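PDB 2B30: pvivax hypothetical protein from Plasmodium vivax, which is of unknown function but, as a putative Cof-like HAD-superfamily hydrolase, is probably a metal-dependent phosphatase. Local coordinates for residues A[197-209]-A[214-226]. Sequence-based numbering, arbitrary orientation.
Sequences NLKQKFKNKLTIF and GHAEVTKLGHDKY
Thr207 and Thr219 bond to each other twice through their backbones, Thr207 N to Thr219 O at 2.9 Å and Thr219 N back to Thr207 O. Two residues along, at the next hydrogen-bonded pair, Phe209 and Glu217 do the same. Beside the Thr207-Thr219 pair, the Thr207 side chain adds a bond: Thr207 OG1 donates to Lys220 O at 2.7 Å, approaching from above the carbonyl plane. With chi1 near -60° the hydroxyl stands beside Thr207's own backbone N, while the methyl CG2 swings across to meet Thr219 OG1 at 3.4 Å. A water next extends the pairing, donating to Lys205 O and accepting from Leu221 N.

Strands 206-210 and 216-220 thus form an antiparallel beta hairpin, with segment axes at 155°, at one edge of the cap-domain sheet of this putative HAD subfamily IIB hydrolase; 206-210 is the outermost strand there, and strand 181-184 flanks 216-220 on its other side. Beyond a type II turn from Lys220 to His223 the chain leads into helix 225-235, whose N-cap, Asp224, accepts from Tyr226 N.

The two faces of the hairpin differ. Val218 and Ala216 pack against Leu198 of helix 191-201, with Ile208 on the same face: Val218 CG2 turns to Ile208 and to Leu198 CD2, which also touches Ala216 CB. Val218 CG1, anti to its backbone N, reaches Leu206 CD1 at 3.7 Å, and Leu206 meets Leu123 of helix 117-129. On the reverse face, the side chain of Glu217, salt-bridged to Lys181, lies about 8 Å from the bound calcium ion, and Phe209 turns its ring edge to Asp224 CB, 4.2 Å from CZ. At the turn, Leu221 CD2 rests on Asn204 O at 3.5 Å, against Phe259 of the second subunit.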
loop_
_atom_site.group_PDB
_atom_site.type_symbol
_atom_site.label_atom_id
_atom_site.label_comp_id
_atom_site.label_asym_id
_atom_site.label_seq_id
_atom_site.Cartn_x
_atom_site.Cartn_y
_atom_site.Cartn_z
ATOM N N ASN A 197 7.326 -20.865 -8.111
ATOM C CA ASN A 197 8.600 -21.131 -7.414
ATOM C C ASN A 197 9.378 -19.859 -7.111
ATOM O O ASN A 197 10.126 -19.796 -6.130
ATOM C CB ASN A 197 9.493 -22.070 -8.233
ATOM C CG ASN A 197 8.752 -23.294 -8.728
ATOM O OD1 ASN A 197 8.038 -23.948 -7.973
ATOM N ND2 ASN A 197 8.902 -23.597 -10.008
ATOM N N LEU A 198 9.213 -18.855 -7.970
ATOM C CA LEU A 198 9.845 -17.551 -7.766
ATOM C C LEU A 198 9.199 -16.827 -6.573
ATOM O O LEU A 198 9.896 -16.298 -5.698
ATOM C CB LEU A 198 9.744 -16.708 -9.045
ATOM C CG LEU A 198 10.603 -15.449 -9.188
ATOM C CD1 LEU A 198 12.091 -15.752 -9.062
ATOM C CD2 LEU A 198 10.307 -14.794 -10.531
ATOM N N LYS A 199 7.871 -16.838 -6.527
ATOM C CA LYS A 199 7.135 -16.188 -5.441
ATOM C C LYS A 199 7.354 -16.807 -4.056
ATOM O O LYS A 199 7.041 -16.166 -3.061
ATOM C CB LYS A 199 5.628 -16.129 -5.749
ATOM C CG LYS A 199 5.238 -15.089 -6.788
ATOM C CD LYS A 199 3.754 -14.792 -6.714
ATOM C CE LYS A 199 3.316 -13.789 -7.766
ATOM N NZ LYS A 199 1.847 -13.554 -7.715
ATOM N N GLN A 200 7.874 -18.030 -3.978
ATOM C CA GLN A 200 8.132 -18.657 -2.672
ATOM C C GLN A 200 9.613 -18.641 -2.298
ATOM O O GLN A 200 9.957 -18.655 -1.117
ATOM C CB GLN A 200 7.573 -20.088 -2.603
ATOM C CG GLN A 200 8.064 -21.014 -3.684
ATOM C CD GLN A 200 7.643 -22.462 -3.487
ATOM O OE1 GLN A 200 7.853 -23.298 -4.376
ATOM N NE2 GLN A 200 7.050 -22.770 -2.332
ATOM N N LYS A 201 10.491 -18.635 -3.292
ATOM C CA LYS A 201 11.912 -18.440 -3.024
ATOM C C LYS A 201 12.149 -17.016 -2.499
ATOM O O LYS A 201 12.963 -16.815 -1.591
ATOM C CB LYS A 201 12.749 -18.692 -4.280
ATOM N N PHE A 202 11.416 -16.047 -3.062
ATOM C CA PHE A 202 11.573 -14.631 -2.719
ATOM C C PHE A 202 10.261 -14.009 -2.214
ATOM O O PHE A 202 9.952 -12.843 -2.477
ATOM C CB PHE A 202 12.130 -13.850 -3.923
ATOM C CG PHE A 202 13.439 -14.386 -4.437
ATOM C CD1 PHE A 202 14.646 -13.974 -3.877
ATOM C CD2 PHE A 202 13.464 -15.315 -5.472
ATOM C CE1 PHE A 202 15.855 -14.483 -4.344
ATOM C CE2 PHE A 202 14.658 -15.823 -5.944
ATOM C CZ PHE A 202 15.858 -15.405 -5.382
ATOM N N LYS A 203 9.498 -14.796 -1.471
ATOM C CA LYS A 203 8.373 -14.255 -0.725
ATOM C C LYS A 203 8.911 -13.289 0.340
ATOM O O LYS A 203 9.953 -13.551 0.934
ATOM C CB LYS A 203 7.602 -15.385 -0.060
ATOM C CG LYS A 203 6.149 -15.050 0.210
ATOM C CD LYS A 203 5.646 -15.848 1.404
ATOM C CE LYS A 203 4.485 -15.164 2.046
ATOM N NZ LYS A 203 4.329 -15.661 3.421
ATOM N N ASN A 204 8.215 -12.176 0.557
ATOM C CA ASN A 204 8.683 -11.104 1.461
ATOM C C ASN A 204 10.153 -10.691 1.251
ATOM O O ASN A 204 10.830 -10.331 2.201
ATOM C CB ASN A 204 8.490 -11.476 2.945
ATOM C CG ASN A 204 7.039 -11.666 3.328
ATOM O OD1 ASN A 204 6.500 -12.765 3.210
ATOM N ND2 ASN A 204 6.410 -10.609 3.823
ATOM N N LYS A 205 10.643 -10.765 0.018
ATOM C CA LYS A 205 11.980 -10.286 -0.335
ATOM C C LYS A 205 11.991 -9.446 -1.627
ATOM O O LYS A 205 12.924 -8.671 -1.867
ATOM C CB LYS A 205 12.931 -11.477 -0.449
ATOM C CG LYS A 205 13.156 -12.174 0.891
ATOM C CD LYS A 205 13.827 -13.527 0.757
ATOM C CE LYS A 205 15.312 -13.402 0.468
ATOM N NZ LYS A 205 15.977 -14.725 0.602
ATOM N N LEU A 206 10.949 -9.596 -2.445
ATOM C CA LEU A 206 10.815 -8.890 -3.717
ATOM C C LEU A 206 9.340 -8.728 -4.049
ATOM O O LEU A 206 8.509 -9.543 -3.653
ATOM C CB LEU A 206 11.468 -9.682 -4.862
ATOM C CG LEU A 206 12.998 -9.746 -4.942
ATOM C CD1 LEU A 206 13.444 -10.859 -5.890
ATOM C CD2 LEU A 206 13.574 -8.402 -5.368
ATOM N N THR A 207 9.035 -7.665 -4.779
ATOM C CA THR A 207 7.742 -7.488 -5.414
ATOM C C THR A 207 7.755 -8.232 -6.755
ATOM O O THR A 207 8.574 -7.929 -7.631
ATOM C CB THR A 207 7.512 -5.995 -5.661
ATOM O OG1 THR A 207 7.535 -5.313 -4.406
ATOM C CG2 THR A 207 6.201 -5.733 -6.383
ATOM N N ILE A 208 6.871 -9.209 -6.917
ATOM C CA ILE A 208 6.780 -9.940 -8.175
ATOM C C ILE A 208 5.369 -9.834 -8.739
ATOM O O ILE A 208 4.453 -10.493 -8.254
ATOM C CB ILE A 208 7.148 -11.437 -8.021
ATOM C CG1 ILE A 208 8.572 -11.612 -7.483
ATOM C CG2 ILE A 208 7.016 -12.163 -9.358
ATOM C CD1 ILE A 208 8.638 -12.286 -6.116
ATOM N N PHE A 209 5.205 -9.010 -9.769
ATOM C CA PHE A 209 3.940 -8.941 -10.487
ATOM C C PHE A 209 3.985 -9.831 -11.721
ATOM O O PHE A 209 5.056 -10.131 -12.249
ATOM C CB PHE A 209 3.610 -7.506 -10.895
ATOM C CG PHE A 209 3.213 -6.614 -9.740
ATOM C CD1 PHE A 209 2.096 -6.914 -8.959
ATOM C CD2 PHE A 209 3.936 -5.458 -9.450
ATOM C CE1 PHE A 209 1.718 -6.088 -7.897
ATOM C CE2 PHE A 209 3.557 -4.627 -8.391
ATOM C CZ PHE A 209 2.448 -4.940 -7.615
ATOM N N GLY A 214 1.603 -13.183 -18.804
ATOM C CA GLY A 214 2.197 -14.188 -17.913
ATOM C C GLY A 214 3.697 -14.068 -17.699
ATOM O O GLY A 214 4.345 -15.039 -17.304
ATOM N N HIS A 215 4.249 -12.881 -17.959
ATOM C CA HIS A 215 5.667 -12.600 -17.698
ATOM C C HIS A 215 5.821 -12.086 -16.261
ATOM O O HIS A 215 4.860 -11.585 -15.672
ATOM C CB HIS A 215 6.213 -11.568 -18.696
ATOM C CG HIS A 215 5.910 -11.884 -20.134
ATOM N ND1 HIS A 215 6.420 -12.991 -20.781
ATOM C CD2 HIS A 215 5.160 -11.225 -21.052
ATOM C CE1 HIS A 215 5.989 -13.007 -22.030
ATOM N NE2 HIS A 215 5.225 -11.944 -22.222
ATOM N N ALA A 216 7.019 -12.223 -15.696
ATOM C CA ALA A 216 7.282 -11.763 -14.320
ATOM C C ALA A 216 8.024 -10.430 -14.310
ATOM O O ALA A 216 9.097 -10.327 -14.872
ATOM C CB ALA A 216 8.075 -12.806 -13.538
ATOM N N GLU A 217 7.435 -9.415 -13.681
ATOM C CA GLU A 217 8.114 -8.149 -13.429
ATOM C C GLU A 217 8.572 -8.144 -11.978
ATOM O O GLU A 217 7.744 -8.185 -11.070
ATOM C CB GLU A 217 7.179 -6.967 -13.689
ATOM C CG GLU A 217 7.082 -6.561 -15.150
ATOM C CD GLU A 217 6.261 -5.285 -15.362
ATOM O OE1 GLU A 217 5.226 -5.080 -14.668
ATOM O OE2 GLU A 217 6.654 -4.480 -16.240
ATOM N N VAL A 218 9.885 -8.099 -11.772
ATOM C CA VAL A 218 10.494 -8.178 -10.433
ATOM C C VAL A 218 11.059 -6.826 -9.996
ATOM O O VAL A 218 11.976 -6.319 -10.616
ATOM C CB VAL A 218 11.637 -9.196 -10.431
ATOM C CG1 VAL A 218 12.267 -9.310 -9.057
ATOM C CG2 VAL A 218 11.122 -10.539 -10.892
ATOM N N THR A 219 10.510 -6.255 -8.926
ATOM C CA THR A 219 10.996 -4.978 -8.368
ATOM C C THR A 219 11.269 -5.101 -6.876
ATOM O O THR A 219 10.963 -6.126 -6.263
ATOM C CB THR A 219 9.986 -3.837 -8.597
ATOM O OG1 THR A 219 8.659 -4.288 -8.287
ATOM C CG2 THR A 219 10.030 -3.368 -10.041
ATOM N N LYS A 220 11.860 -4.057 -6.301
ATOM C CA LYS A 220 12.145 -3.998 -4.861
ATOM C C LYS A 220 10.871 -4.189 -4.022
ATOM O O LYS A 220 9.782 -3.786 -4.438
ATOM C CB LYS A 220 12.795 -2.652 -4.522
ATOM C CG LYS A 220 13.374 -2.531 -3.101
ATOM C CD LYS A 220 13.900 -1.122 -2.853
ATOM C CE LYS A 220 14.868 -1.056 -1.682
ATOM N NZ LYS A 220 15.544 0.273 -1.646
ATOM N N LEU A 221 11.019 -4.803 -2.850
ATOM C CA LEU A 221 9.892 -5.068 -1.952
ATOM C C LEU A 221 9.350 -3.778 -1.372
ATOM O O LEU A 221 10.104 -2.850 -1.110
ATOM C CB LEU A 221 10.332 -5.976 -0.801
ATOM C CG LEU A 221 9.243 -6.442 0.177
ATOM C CD1 LEU A 221 8.311 -7.433 -0.480
ATOM C CD2 LEU A 221 9.851 -7.052 1.428
ATOM N N GLY A 222 8.041 -3.729 -1.153
ATOM C CA GLY A 222 7.407 -2.576 -0.513
ATOM C C GLY A 222 7.080 -1.412 -1.432
ATOM O O GLY A 222 6.629 -0.357 -0.960
ATOM N N HIS A 223 7.288 -1.598 -2.738
ATOM C CA HIS A 223 6.993 -0.561 -3.734
ATOM C C HIS A 223 5.964 -1.019 -4.754
ATOM O O HIS A 223 5.980 -2.158 -5.212
ATOM C CB HIS A 223 8.271 -0.131 -4.475
ATOM C CG HIS A 223 9.273 0.542 -3.594
ATOM N ND1 HIS A 223 9.150 1.856 -3.206
ATOM C CD2 HIS A 223 10.391 0.072 -2.995
ATOM C CE1 HIS A 223 10.156 2.170 -2.408
ATOM N NE2 HIS A 223 10.924 1.107 -2.266
ATOM N N ASP A 224 5.062 -0.115 -5.102
ATOM C CA ASP A 224 4.199 -0.300 -6.259
ATOM C C ASP A 224 3.853 1.082 -6.841
ATOM O O ASP A 224 4.425 2.094 -6.420
ATOM C CB ASP A 224 2.953 -1.093 -5.882
ATOM C CG ASP A 224 2.014 -0.298 -5.034
ATOM O OD1 ASP A 224 2.405 0.039 -3.893
ATOM O OD2 ASP A 224 0.895 0.006 -5.512
ATOM N N LYS A 225 2.952 1.121 -7.819
ATOM C CA LYS A 225 2.534 2.386 -8.417
ATOM C C LYS A 225 1.983 3.337 -7.358
ATOM O O LYS A 225 2.321 4.519 -7.357
ATOM C CB LYS A 225 1.502 2.163 -9.530
ATOM C CG LYS A 225 2.080 1.548 -10.809
ATOM C CD LYS A 225 1.034 1.488 -11.926
ATOM C CE LYS A 225 1.404 0.474 -13.005
ATOM N NZ LYS A 225 0.584 0.633 -14.240
ATOM N N TYR A 226 1.170 2.817 -6.439
ATOM C CA TYR A 226 0.558 3.644 -5.385
ATOM C C TYR A 226 1.578 4.374 -4.480
ATOM O O TYR A 226 1.423 5.569 -4.215
ATOM C CB TYR A 226 -0.415 2.811 -4.531
ATOM C CG TYR A 226 -1.147 3.618 -3.462
ATOM C CD1 TYR A 226 -1.977 4.673 -3.816
ATOM C CD2 TYR A 226 -1.019 3.308 -2.093
ATOM C CE1 TYR A 226 -2.653 5.417 -2.844
ATOM C CE2 TYR A 226 -1.699 4.046 -1.108
ATOM C CZ TYR A 226 -2.504 5.099 -1.495
ATOM O OH TYR A 226 -3.176 5.841 -0.560
HETATM O O HOH W 1 13.415 -6.126 -2.674
#